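Local coordinates for protein putative Acetyltransferase (Lactobacillus plantarum WCFS1, PDB 3EFA) that probably transfers an acetyl group from acetyl-coenzyme A to an acceptor not yet identified, as enzymes of the GNAT family do, at residues Ala10-Ala13 with Asn14-Ala17; Leu21-Ala24 with Val25-Glu29; Gly31-Ala34 with Asp35-Phe38; Leu114-Gln117 with Arg118-Leu122. One frame throughout, in Å; residues are numbered along the deposited sequence. Where two conformers were deposited one is given.

Contact 1 (Ala10-Ala13 with Asn14-Ala17); sequences ASPA and NRAA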
ATOM      1  N   ALA A  10      -4.228 -17.615  20.709  1.00 41.24           N
ATOM      2  CA  ALA A  10      -4.456 -18.666  19.711  1.00 34.41           C
ATOM      3  C   ALA A  10      -5.140 -19.932  20.266  1.00 39.36           C
ATOM      4  O   ALA A  10      -5.065 -20.990  19.646  1.00 41.85           O
ATOM      5  CB  ALA A  10      -3.132 -19.044  19.051  1.00 36.50           C
ATOM      6  N   SER A  11      -5.798 -19.832  21.421  1.00 37.01           N
ATOM      7  CA  SER A  11      -6.408 -21.015  22.041  1.00 38.25           C
ATOM      8  C   SER A  11      -7.606 -21.548  21.249  1.00 46.86           C
ATOM      9  O   SER A  11      -8.299 -20.795  20.559  1.00 50.20           O
ATOM     10  CB  SER A  11      -6.810 -20.746  23.502  1.00 36.66           C
ATOM     11  OG  SER A  11      -8.028 -20.015  23.606  1.00 36.96           O
ATOM     12  N   PRO A  12      -7.839 -22.862  21.344  1.00 48.75           N
ATOM     13  CA  PRO A  12      -9.029 -23.504  20.769  1.00 48.54           C
ATOM     14  C   PRO A  12     -10.307 -22.693  21.028  1.00 42.25           C
ATOM     15  O   PRO A  12     -11.055 -22.424  20.087  1.00 35.01           O
ATOM     16  CB  PRO A  12      -9.086 -24.850  21.513  1.00 51.66           C
ATOM     17  CG  PRO A  12      -7.632 -25.160  21.810  1.00 50.02           C
ATOM     18  CD  PRO A  12      -6.947 -23.824  22.023  1.00 48.33           C
ATOM     19  N   ALA A  13     -10.550 -22.313  22.279  1.00 36.21           N
ATOM     20  CA  ALA A  13     -11.776 -21.594  22.640  1.00 40.57           C
ATOM     21  C   ALA A  13     -11.886 -20.185  22.019  1.00 42.05           C
ATOM     22  O   ALA A  13     -12.922 -19.832  21.463  1.00 38.17           O
ATOM     23  CB  ALA A  13     -11.937 -21.530  24.169  1.00 34.67           C
ATOM     24  N   ASN A  14     -10.826 -19.388  22.114  1.00 37.43           N
ATOM     25  CA  ASN A  14     -10.827 -18.046  21.528  1.00 44.44           C
ATOM     26  C   ASN A  14     -10.856 -18.075  19.982  1.00 45.77           C
ATOM     27  O   ASN A  14     -11.509 -17.253  19.330  1.00 40.61           O
ATOM     28  CB  ASN A  14      -9.622 -17.236  22.029  1.00 39.32           C
ATOM     29  CG  ASN A  14      -9.805 -15.728  21.844  1.00 44.29           C
ATOM     30  OD1 ASN A  14     -10.778 -15.138  22.337  1.00 39.78           O
ATOM     31  ND2 ASN A  14      -8.860 -15.095  21.147  1.00 34.15           N
ATOM     32  N   ARG A  15     -10.134 -19.033  19.418  1.00 37.36           N
ATOM     33  CA  ARG A  15     -10.126 -19.304  17.990  1.00 33.05           C
ATOM     34  C   ARG A  15     -11.538 -19.635  17.501  1.00 41.35           C
ATOM     35  O   ARG A  15     -11.980 -19.166  16.436  1.00 39.06           O
ATOM     36  CB  ARG A  15      -9.238 -20.521  17.768  1.00 44.52           C
ATOM     37  CG  ARG A  15      -8.673 -20.677  16.405  1.00 50.79           C
ATOM     38  CD  ARG A  15      -7.390 -21.474  16.505  1.00 51.53           C
ATOM     39  NE  ARG A  15      -7.613 -22.903  16.617  1.00 43.59           N
ATOM     40  CZ  ARG A  15      -6.900 -23.704  17.405  1.00 57.53           C
ATOM     41  NH1 ARG A  15      -5.931 -23.209  18.165  1.00 59.52           N
ATOM     42  NH2 ARG A  15      -7.171 -25.004  17.450  1.00 61.20           N
ATOM     43  N   ALA A  16     -12.242 -20.443  18.297  1.00 37.69           N
ATOM     44  CA  ALA A  16     -13.601 -20.852  17.984  1.00 42.72           C
ATOM     45  C   ALA A  16     -14.545 -19.652  17.946  1.00 42.10           C
ATOM     46  O   ALA A  16     -15.347 -19.516  17.025  1.00 35.80           O
ATOM     47  CB  ALA A  16     -14.107 -21.921  19.001  1.00 48.72           C
ATOM     48  N   ALA A  17     -14.454 -18.802  18.963  1.00 28.77           N
ATOM     49  CA  ALA A  17     -15.236 -17.582  19.020  1.00 40.91           C
ATOM     50  C   ALA A  17     -15.064 -16.726  17.743  1.00 42.49           C
ATOM     51  O   ALA A  17     -16.047 -16.240  17.157  1.00 33.37           O
ATOM     52  CB  ALA A  17     -14.856 -16.766  20.277  1.00 34.20           C
TER

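Contact 2 (Leu21-Ala24 with Val25-Glu29); sequences LRQA and VFVEE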
ATOM      1  N   LEU A  21     -18.034 -15.946  14.742  1.00 31.82           N
ATOM      2  CA  LEU A  21     -18.410 -14.592  14.298  1.00 34.97           C
ATOM      3  C   LEU A  21     -18.236 -14.420  12.780  1.00 38.04           C
ATOM      4  O   LEU A  21     -19.155 -13.963  12.096  1.00 42.14           O
ATOM      5  CB  LEU A  21     -17.651 -13.510  15.080  1.00 38.62           C
ATOM      6  CG  LEU A  21     -18.031 -13.378  16.575  1.00 44.32           C
ATOM      7  CD1 LEU A  21     -17.190 -12.340  17.327  1.00 34.32           C
ATOM      8  CD2 LEU A  21     -19.513 -13.067  16.751  1.00 42.24           C
ATOM      9  N   ARG A  22     -17.081 -14.831  12.251  1.00 37.07           N
ATOM     10  CA  ARG A  22     -16.797 -14.673  10.815  1.00 44.56           C
ATOM     11  C   ARG A  22     -17.715 -15.536   9.924  1.00 43.88           C
ATOM     12  O   ARG A  22     -18.140 -15.096   8.845  1.00 40.82           O
ATOM     13  CB  ARG A  22     -15.308 -14.920  10.503  1.00 35.69           C
ATOM     14  CG  ARG A  22     -14.309 -13.999  11.281  1.00 32.49           C
ATOM     15  CD  ARG A  22     -12.872 -14.568  11.294  1.00 32.58           C
ATOM     16  NE  ARG A  22     -12.428 -14.991   9.964  1.00 40.24           N
ATOM     17  CZ  ARG A  22     -11.324 -15.697   9.703  1.00 44.67           C
ATOM     18  NH1 ARG A  22     -10.513 -16.094  10.687  1.00 33.60           N
ATOM     19  NH2 ARG A  22     -11.034 -16.017   8.447  1.00 34.21           N
ATOM     20  N   GLN A  23     -18.035 -16.747  10.379  1.00 40.47           N
ATOM     21  CA  GLN A  23     -18.943 -17.626   9.625  1.00 43.84           C
ATOM     22  C   GLN A  23     -20.336 -16.993   9.531  1.00 39.13           C
ATOM     23  O   GLN A  23     -20.977 -17.013   8.476  1.00 40.39           O
ATOM     24  CB  GLN A  23     -19.012 -19.038  10.262  1.00 34.97           C
ATOM     25  CG  GLN A  23     -20.162 -19.960   9.773  1.00 32.35           C
ATOM     26  CD  GLN A  23     -19.935 -20.570   8.382  1.00 40.97           C
ATOM     27  OE1 GLN A  23     -18.800 -20.699   7.910  1.00 40.03           O
ATOM     28  NE2 GLN A  23     -21.026 -20.939   7.719  1.00 39.45           N
ATOM     29  N   ALA A  24     -20.793 -16.409  10.631  1.00 38.75           N
ATOM     30  CA  ALA A  24     -22.136 -15.844  10.660  1.00 40.97           C
ATOM     31  C   ALA A  24     -22.250 -14.598   9.782  1.00 44.15           C
ATOM     32  O   ALA A  24     -23.229 -14.459   9.043  1.00 49.46           O
ATOM     33  CB  ALA A  24     -22.581 -15.543  12.098  1.00 31.17           C
ATOM     34  N   VAL A  25     -21.244 -13.718   9.856  1.00 39.06           N
ATOM     35  CA  VAL A  25     -21.265 -12.419   9.167  1.00 37.74           C
ATOM     36  C   VAL A  25     -20.839 -12.462   7.687  1.00 44.52           C
ATOM     37  O   VAL A  25     -21.587 -12.036   6.803  1.00 44.93           O
ATOM     38  CB  VAL A  25     -20.394 -11.361   9.915  1.00 41.33           C
ATOM     39  CG1 VAL A  25     -20.293 -10.070   9.116  1.00 41.03           C
ATOM     40  CG2 VAL A  25     -20.956 -11.069  11.311  1.00 41.81           C
ATOM     41  N   PHE A  26     -19.634 -12.957   7.421  1.00 53.23           N
ATOM     42  CA  PHE A  26     -19.092 -12.957   6.055  1.00 50.61           C
ATOM     43  C   PHE A  26     -19.708 -14.044   5.167  1.00 51.19           C
ATOM     44  O   PHE A  26     -20.132 -13.758   4.051  1.00 51.20           O
ATOM     45  CB  PHE A  26     -17.559 -13.103   6.054  1.00 41.42           C
ATOM     46  CG  PHE A  26     -16.820 -11.923   6.638  1.00 42.45           C
ATOM     47  CD1 PHE A  26     -16.858 -10.669   6.012  1.00 47.47           C
ATOM     48  CD2 PHE A  26     -16.063 -12.068   7.795  1.00 35.12           C
ATOM     49  CE1 PHE A  26     -16.168  -9.570   6.545  1.00 41.53           C
ATOM     50  CE2 PHE A  26     -15.368 -10.980   8.340  1.00 44.52           C
ATOM     51  CZ  PHE A  26     -15.418  -9.725   7.710  1.00 47.12           C
ATOM     52  N   VAL A  27     -19.748 -15.286   5.661  1.00 41.56           N
ATOM     53  CA  VAL A  27     -20.227 -16.410   4.862  1.00 38.34           C
ATOM     54  C   VAL A  27     -21.761 -16.445   4.742  1.00 49.02           C
ATOM     55  O   VAL A  27     -22.301 -16.469   3.643  1.00 56.89           O
ATOM     56  CB  VAL A  27     -19.681 -17.786   5.389  1.00 52.82           C
ATOM     57  CG1 VAL A  27     -20.201 -18.960   4.545  1.00 34.07           C
ATOM     58  CG2 VAL A  27     -18.166 -17.795   5.394  1.00 34.14           C
ATOM     59  N   GLU A  28     -22.464 -16.441   5.869  1.00 49.34           N
ATOM     60  CA  GLU A  28     -23.915 -16.626   5.829  1.00 50.68           C
ATOM     61  C   GLU A  28     -24.712 -15.352   5.531  1.00 56.16           C
ATOM     62  O   GLU A  28     -25.596 -15.348   4.674  1.00 56.57           O
ATOM     63  CB  GLU A  28     -24.406 -17.315   7.108  1.00 37.64           C
ATOM     64  CG  GLU A  28     -23.976 -18.791   7.159  1.00 43.04           C
ATOM     65  CD  GLU A  28     -24.354 -19.498   8.453  1.00 47.23           C
ATOM     66  OE1 GLU A  28     -23.601 -20.400   8.864  1.00 46.96           O
ATOM     67  OE2 GLU A  28     -25.399 -19.169   9.049  1.00 50.18           O
ATOM     68  N   GLU A  29     -24.391 -14.274   6.233  1.00 51.97           N
ATOM     69  CA  GLU A  29     -25.131 -13.033   6.095  1.00 54.92           C
ATOM     70  C   GLU A  29     -24.816 -12.315   4.777  1.00 56.44           C
ATOM     71  O   GLU A  29     -25.710 -11.744   4.150  1.00 51.43           O
ATOM     72  CB  GLU A  29     -24.855 -12.106   7.286  1.00 53.46           C
ATOM     73  CG  GLU A  29     -25.398 -10.690   7.117  1.00 58.93           C
ATOM     74  CD  GLU A  29     -25.038  -9.782   8.282  1.00 66.01           C
ATOM     75  OE1 GLU A  29     -24.559 -10.296   9.316  1.00 71.35           O
ATOM     76  OE2 GLU A  29     -25.232  -8.554   8.168  1.00 68.66           O
TER

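Contact 3 (Gly31-Ala34 with Asp35-Phe38); sequences GISA and DVEF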
ATOM      1  N   GLY A  31     -22.824 -13.727   2.076  1.00 47.08           N
ATOM      2  CA  GLY A  31     -22.680 -14.600   0.925  1.00 53.10           C
ATOM      3  C   GLY A  31     -21.290 -14.776   0.336  1.00 58.84           C
ATOM      4  O   GLY A  31     -21.150 -15.194  -0.812  1.00 65.26           O
ATOM      5  N   ILE A  32     -20.253 -14.469   1.103  1.00 54.26           N
ATOM      6  CA  ILE A  32     -18.905 -14.759   0.637  1.00 51.33           C
ATOM      7  C   ILE A  32     -18.601 -16.263   0.747  1.00 60.05           C
ATOM      8  O   ILE A  32     -19.016 -16.946   1.704  1.00 56.96           O
ATOM      9  CB  ILE A  32     -17.853 -13.932   1.391  1.00 50.16           C
ATOM     10  CG1 ILE A  32     -18.094 -12.439   1.142  1.00 56.75           C
ATOM     11  CG2 ILE A  32     -16.435 -14.337   0.965  1.00 42.64           C
ATOM     12  CD1 ILE A  32     -17.516 -11.531   2.221  1.00 59.04           C
ATOM     13  N   SER A  33     -17.893 -16.771  -0.257  1.00 56.54           N
ATOM     14  CA  SER A  33     -17.470 -18.168  -0.295  1.00 53.28           C
ATOM     15  C   SER A  33     -16.582 -18.530   0.916  1.00 50.42           C
ATOM     16  O   SER A  33     -15.663 -17.783   1.274  1.00 46.23           O
ATOM     17  CB  SER A  33     -16.743 -18.440  -1.619  1.00 47.51           C
ATOM     18  OG  SER A  33     -16.167 -19.728  -1.644  1.00 59.45           O
ATOM     19  N   ALA A  34     -16.865 -19.673   1.545  1.00 40.40           N
ATOM     20  CA  ALA A  34     -16.169 -20.057   2.776  1.00 43.19           C
ATOM     21  C   ALA A  34     -14.680 -20.338   2.556  1.00 43.76           C
ATOM     22  O   ALA A  34     -13.860 -20.104   3.440  1.00 41.49           O
ATOM     23  CB  ALA A  34     -16.856 -21.251   3.453  1.00 36.70           C
ATOM     24  N   ASP A  35     -14.321 -20.839   1.382  1.00 47.04           N
ATOM     25  CA  ASP A  35     -12.923 -21.058   1.040  0.50 56.01           C
ATOM     26  C   ASP A  35     -12.212 -19.753   0.666  1.00 58.55           C
ATOM     27  O   ASP A  35     -10.997 -19.735   0.475  1.00 56.42           O
ATOM     28  CB  ASP A  35     -12.813 -22.088  -0.081  0.50 56.37           C
ATOM     29  CG  ASP A  35     -13.482 -23.397   0.278  0.50 54.24           C
ATOM     30  OD1 ASP A  35     -12.910 -24.157   1.094  0.50 45.97           O
ATOM     31  OD2 ASP A  35     -14.583 -23.656  -0.250  0.50 54.96           O
ATOM     32  N   VAL A  36     -12.986 -18.669   0.542  1.00 46.75           N
ATOM     33  CA  VAL A  36     -12.410 -17.329   0.419  1.00 42.95           C
ATOM     34  C   VAL A  36     -12.214 -16.702   1.831  1.00 54.92           C
ATOM     35  O   VAL A  36     -11.135 -16.192   2.148  1.00 43.79           O
ATOM     36  CB  VAL A  36     -13.248 -16.371  -0.507  1.00 63.02           C
ATOM     37  CG1 VAL A  36     -12.648 -14.961  -0.523  1.00 53.63           C
ATOM     38  CG2 VAL A  36     -13.329 -16.903  -1.931  1.00 60.94           C
ATOM     39  N   GLU A  37     -13.244 -16.756   2.678  1.00 50.58           N
ATOM     40  CA  GLU A  37     -13.150 -16.192   4.032  1.00 49.17           C
ATOM     41  C   GLU A  37     -12.054 -16.853   4.876  1.00 53.47           C
ATOM     42  O   GLU A  37     -11.238 -16.158   5.495  1.00 41.75           O
ATOM     43  CB  GLU A  37     -14.486 -16.288   4.778  1.00 44.84           C
ATOM     44  CG  GLU A  37     -14.404 -15.853   6.240  1.00 50.20           C
ATOM     45  CD  GLU A  37     -13.932 -14.403   6.386  1.00 55.17           C
ATOM     46  OE1 GLU A  37     -14.174 -13.620   5.443  1.00 49.15           O
ATOM     47  OE2 GLU A  37     -13.327 -14.050   7.431  1.00 45.22           O
ATOM     48  N   PHE A  38     -12.049 -18.188   4.901  1.00 35.61           N
ATOM     49  CA  PHE A  38     -11.078 -18.940   5.682  1.00 43.48           C
ATOM     50  C   PHE A  38      -9.923 -19.370   4.791  1.00 47.11           C
ATOM     51  O   PHE A  38     -10.127 -20.014   3.760  1.00 50.63           O
ATOM     52  CB  PHE A  38     -11.766 -20.112   6.427  1.00 40.78           C
ATOM     53  CG  PHE A  38     -12.904 -19.650   7.303  1.00 38.48           C
ATOM     54  CD1 PHE A  38     -12.641 -19.054   8.543  1.00 32.59           C
ATOM     55  CD2 PHE A  38     -14.223 -19.718   6.851  1.00 32.97           C
ATOM     56  CE1 PHE A  38     -13.686 -18.570   9.349  1.00 32.43           C
ATOM     57  CE2 PHE A  38     -15.274 -19.241   7.634  1.00 32.42           C
ATOM     58  CZ  PHE A  38     -15.011 -18.663   8.889  1.00 38.07           C
TER

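Contact 4 (Leu114-Gln117 with Arg118-Leu122); sequences LTAQ and RFYEL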
ATOM      1  N   LEU A 114     -14.081   0.470   0.904  1.00 58.82           N
ATOM      2  CA  LEU A 114     -14.150   1.914   0.655  1.00 64.41           C
ATOM      3  C   LEU A 114     -15.148   2.616   1.585  1.00 63.21           C
ATOM      4  O   LEU A 114     -14.877   3.708   2.089  1.00 58.48           O
ATOM      5  CB  LEU A 114     -14.482   2.216  -0.809  1.00 63.29           C
ATOM      6  CG  LEU A 114     -14.434   3.707  -1.156  1.00 71.00           C
ATOM      7  CD1 LEU A 114     -13.086   4.311  -0.782  1.00 69.45           C
ATOM      8  CD2 LEU A 114     -14.741   3.948  -2.625  1.00 72.10           C
ATOM      9  N   THR A 115     -16.289   1.973   1.821  1.00 57.60           N
ATOM     10  CA  THR A 115     -17.342   2.536   2.661  1.00 66.42           C
ATOM     11  C   THR A 115     -16.933   2.809   4.116  1.00 66.70           C
ATOM     12  O   THR A 115     -17.614   3.542   4.830  1.00 67.48           O
ATOM     13  CB  THR A 115     -18.601   1.644   2.651  1.00 81.26           C
ATOM     14  OG1 THR A 115     -19.483   2.056   3.700  1.00 95.63           O
ATOM     15  CG2 THR A 115     -18.235   0.181   2.861  1.00 78.72           C
ATOM     16  N   ALA A 116     -15.820   2.231   4.556  1.00 62.26           N
ATOM     17  CA  ALA A 116     -15.366   2.429   5.934  1.00 56.15           C
ATOM     18  C   ALA A 116     -14.276   3.500   6.081  1.00 47.63           C
ATOM     19  O   ALA A 116     -13.743   3.704   7.170  1.00 47.54           O
ATOM     20  CB  ALA A 116     -14.896   1.099   6.533  1.00 46.21           C
ATOM     21  N   GLN A 117     -13.951   4.190   4.992  1.00 47.60           N
ATOM     22  CA  GLN A 117     -12.837   5.133   5.017  1.00 53.45           C
ATOM     23  C   GLN A 117     -12.940   6.124   6.192  1.00 58.54           C
ATOM     24  O   GLN A 117     -11.993   6.266   6.976  1.00 54.62           O
ATOM     25  CB  GLN A 117     -12.689   5.858   3.663  1.00 48.55           C
ATOM     26  CG  GLN A 117     -11.643   6.973   3.662  1.00 45.57           C
ATOM     27  CD  GLN A 117     -11.236   7.446   2.254  1.00 56.39           C
ATOM     28  OE1 GLN A 117     -11.476   6.766   1.248  1.00 54.27           O
ATOM     29  NE2 GLN A 117     -10.592   8.613   2.192  1.00 44.10           N
ATOM     30  N   ARG A 118     -14.090   6.787   6.318  1.00 57.67           N
ATOM     31  CA  ARG A 118     -14.270   7.841   7.321  1.00 62.99           C
ATOM     32  C   ARG A 118     -14.117   7.337   8.742  1.00 59.12           C
ATOM     33  O   ARG A 118     -13.491   7.989   9.582  1.00 59.30           O
ATOM     34  CB  ARG A 118     -15.630   8.525   7.180  1.00 77.49           C
ATOM     35  CG  ARG A 118     -15.856   9.620   8.231  1.00 93.79           C
ATOM     36  CD  ARG A 118     -17.244  10.252   8.120  1.00111.25           C
ATOM     37  NE  ARG A 118     -17.442  11.438   8.966  1.00122.71           N
ATOM     38  CZ  ARG A 118     -16.508  12.340   9.275  1.00124.67           C
ATOM     39  NH1 ARG A 118     -15.268  12.230   8.810  1.00123.52           N
ATOM     40  NH2 ARG A 118     -16.823  13.374  10.050  1.00124.14           N
ATOM     41  N   PHE A 119     -14.718   6.181   9.007  1.00 60.54           N
ATOM     42  CA  PHE A 119     -14.576   5.503  10.290  1.00 54.80           C
ATOM     43  C   PHE A 119     -13.095   5.404  10.686  1.00 58.57           C
ATOM     44  O   PHE A 119     -12.710   5.839  11.776  1.00 57.01           O
ATOM     45  CB  PHE A 119     -15.228   4.118  10.209  1.00 53.52           C
ATOM     46  CG  PHE A 119     -15.036   3.268  11.437  1.00 56.77           C
ATOM     47  CD1 PHE A 119     -15.835   3.448  12.563  1.00 59.52           C
ATOM     48  CD2 PHE A 119     -14.073   2.268  11.460  1.00 53.89           C
ATOM     49  CE1 PHE A 119     -15.666   2.650  13.700  1.00 55.18           C
ATOM     50  CE2 PHE A 119     -13.900   1.474  12.583  1.00 56.35           C
ATOM     51  CZ  PHE A 119     -14.697   1.663  13.708  1.00 46.69           C
ATOM     52  N   TYR A 120     -12.261   4.865   9.796  1.00 53.73           N
ATOM     53  CA  TYR A 120     -10.842   4.697  10.117  1.00 50.14           C
ATOM     54  C   TYR A 120     -10.090   6.029  10.225  1.00 47.33           C
ATOM     55  O   TYR A 120      -9.139   6.140  11.004  1.00 42.80           O
ATOM     56  CB  TYR A 120     -10.150   3.694   9.168  1.00 44.57           C
ATOM     57  CG  TYR A 120     -10.595   2.264   9.436  1.00 49.64           C
ATOM     58  CD1 TYR A 120     -10.267   1.628  10.636  1.00 50.11           C
ATOM     59  CD2 TYR A 120     -11.363   1.561   8.513  1.00 47.99           C
ATOM     60  CE1 TYR A 120     -10.689   0.333  10.904  1.00 51.54           C
ATOM     61  CE2 TYR A 120     -11.788   0.261   8.770  1.00 42.75           C
ATOM     62  CZ  TYR A 120     -11.446  -0.349   9.971  1.00 55.16           C
ATOM     63  OH  TYR A 120     -11.862  -1.643  10.239  1.00 54.48           O
ATOM     64  N   GLU A 121     -10.522   7.031   9.461  1.00 45.18           N
ATOM     65  CA  GLU A 121      -9.953   8.375   9.587  1.00 51.12           C
ATOM     66  C   GLU A 121     -10.207   8.972  10.989  1.00 56.93           C
ATOM     67  O   GLU A 121      -9.311   9.580  11.579  1.00 53.55           O
ATOM     68  CB  GLU A 121     -10.456   9.301   8.469  1.00 48.14           C
ATOM     69  CG  GLU A 121      -9.902   8.912   7.089  1.00 55.95           C
ATOM     70  CD  GLU A 121     -10.402   9.780   5.939  1.00 56.92           C
ATOM     71  OE1 GLU A 121     -11.473  10.416   6.063  1.00 58.10           O
ATOM     72  OE2 GLU A 121      -9.720   9.809   4.892  1.00 53.70           O
ATOM     73  N   LEU A 122     -11.411   8.781  11.530  1.00 49.56           N
ATOM     74  CA  LEU A 122     -11.688   9.218  12.898  1.00 59.10           C
ATOM     75  C   LEU A 122     -10.770   8.534  13.910  1.00 60.57           C
ATOM     76  O   LEU A 122     -10.442   9.118  14.949  1.00 55.51           O
ATOM     77  CB  LEU A 122     -13.148   8.976  13.288  1.00 56.49           C
ATOM     78  CG  LEU A 122     -14.170   9.998  12.791  1.00 62.85           C
ATOM     79  CD1 LEU A 122     -15.542   9.601  13.256  1.00 53.80           C
ATOM     80  CD2 LEU A 122     -13.829  11.418  13.263  1.00 67.55           C
TER

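Contact 1 (Ala10-Ala13 with Asn14-Ala17)
Ser11 caps the N terminus of helix 12-29, a local contact in the first turn after strand 5-9. The evidence is the bond from Asn14 N to Ser11 OG, 3.2 Å long and nearly straight, with 168° at the hydrogen. Ser11 OG lies between its own backbone N and carbonyl carbon (chi1 79°), which turns it back over the opening turn, where it also meets Asn14 CB at 3.6 Å. Regular helical bonds start at once: Arg15 N donates to Ser11 O at 2.8 Å, Ala16 N to Pro12 O at 2.9 Å and Ala17 N to Ala13 O at 3.1 Å. Pro12 suits the first helical position, since its ring nitrogen has no N-H to be satisfied. Arg15 folds back across the cap through a bend at chi3 (80°). Pro12 CA sits 3.9 Å above the centre of the Arg15 guanidinium, while Arg15 NH1 reaches Ala10 O, near the group's plane, in a weak bond of 2.8 Å. A leucine in place of Arg15 is likely to leave Ala10 O without this donor and Pro12 without the flat group lying against it. Asn14 OD1 is hydrogen-bonded to Tyr52, and Asn14 and Ala17 rest on Val50, so that this end of helix 12-29 lies against strand 48-52, the neighbour of strand 5-9 in the sheet.

Contact 2 (Leu21-Ala24 with Val25-Glu29)
Gln23 lays its amide over Val27 and holds the carboxylate of Glu28. Its chain leaves with CG anti to the backbone N (chi1 166°) and then bends at chi2, which carries the amide forward along the helix, toward its C-terminal end, until Gln23 NE2 is 3.8 Å from Val27 CG1. From there Gln23 NE2 donates to Glu28 OE1 at 2.9 Å in an almost straight bond (174°). The oxygen lies in the amide plane and uses its anti lone pair, although the amide and carboxylate planes are 68° apart. Residues five apart come to lie one above the other here, where the last turn of helix 12-29 widens into a pi-type turn: Glu28 N bonds to Gln23 O at 3.1 Å and Glu29 N to Ala24 O at 3.0 Å, both i to i+5. One turn earlier the spacing is still alpha-helical, with Val25 N on Leu21 O at 3.1 Å and Phe26 N on Arg22 O at 3.0 Å. On the inner side Arg22 CB touches Phe26 CD2 at 4.0 Å, and both side chains continue onto Cys78 of strand 71-79. Glu29 directs its carboxylate to a salt bridge with Arg84, beyond the helix.

Contact 3 (Gly31-Ala34 with Asp35-Phe38)
Ala34 and Ser33, the residues most enclosed by this local contact, offer their carbonyl groups to the short helix 34-37. Ser33 O takes two donors: Glu37 N at 3.0 Å, nearly along the C=O direction, and Val36 N at 2.9 Å, which stands 62° out of the carbonyl plane and therefore misses the lone-pair region. One oxygen thus serves a 3-10 type and an alpha type bond together. Ser33 occupies the N-cap position, but its hydroxyl, anti to the backbone N (chi1 173°), does not supply the usual capping bond: OG stays 4.0 Å from Val36 N. Ser33 CB packs instead on Val36 CG2, at 3.8 Å. The other branch of Val36 faces Ile32, where Ile32 CG2 lies 4.1 Å from Val36 CB and the side chains cross at about a right angle. Ala34 O closes the turn by accepting from Phe38 N at 3.0 Å (166°), and it also lies at the edge of the Phe38 ring, 3.5 Å from Phe38 CD2. Glu37 CG sits over one face of that same ring. The carboxylate of Glu37 is paired with Arg22 and also bonds a glycerol molecule. Ile32 and Glu37 both pack on Phe26, and Phe38 on Arg22 and Gln23, so helix 34-37 and its flanking residues rest against the C-terminal half of helix 12-29, with Glu37 O further bonded to Arg76 of strand 71-79.

Contact 4 (Leu114-Gln117 with Arg118-Leu122)
Ala116 O and Gln117 O carry the chain from a 3-10 turn, 114-116, into helix 117-122. The 3-10 turn closes with Gln117 N on Leu114 O at 3.1 Å. Alpha-helical bonds follow: Tyr120 N donates to Ala116 O at 3.2 Å with 167° at the hydrogen, and Glu121 N to Gln117 O at 3.0 Å. Among the side chains, Ala116 CB touches Tyr120 CE2 at 3.9 Å, a small apolar contact one turn apart. The Tyr120 ring has Phe119 CD2 over one face, 3.8 Å above its plane, while Tyr120 CZ lies at the Phe119 ring edge. On another side of the helix Gln117 runs out extended, CG anti to the backbone N (chi1 174°), and Gln117 NE2 donates to Glu121 OE2 at 3.1 Å. The bond stays in the amide plane but meets the carboxylate from above, the two planes being 83° apart. A valine instead of Gln117 would probably deprive Glu121 OE2 of this donor and let the carboxylate turn more freely. Tyr120 and Glu121 pack on Met142 of strand 139-145. Helix 117-122 links strand 107-113 to strand 126-129, which runs parallel to strand 107-113, with strand 139-145 inserted between the two, a connection characteristic of the C-terminal half of the GNAT fold.

Contacts 1 and 2 both lie on helix 12-29, near its start and at its end, with centres about 16 Å apart. Contact 3 follows in sequence and is the closest neighbour of contact 2, at about 9 Å between centres. The two touch directly: Arg22 NE meets Glu37 OE2 at 2.8 Å in a salt bridge, and Phe26 O is 3.0 Å from Ile32 N, probably a hydrogen bond. Glycerol, probably from crystallisation, lies near both Phe26 and Glu37, which may mark a pocket. Contact 4 stands apart, its nearest atoms about 9 Å from contact 2, 12 Å from contact 3 and 17 Å from contact 1, which is on the opposite side of the chain's centre.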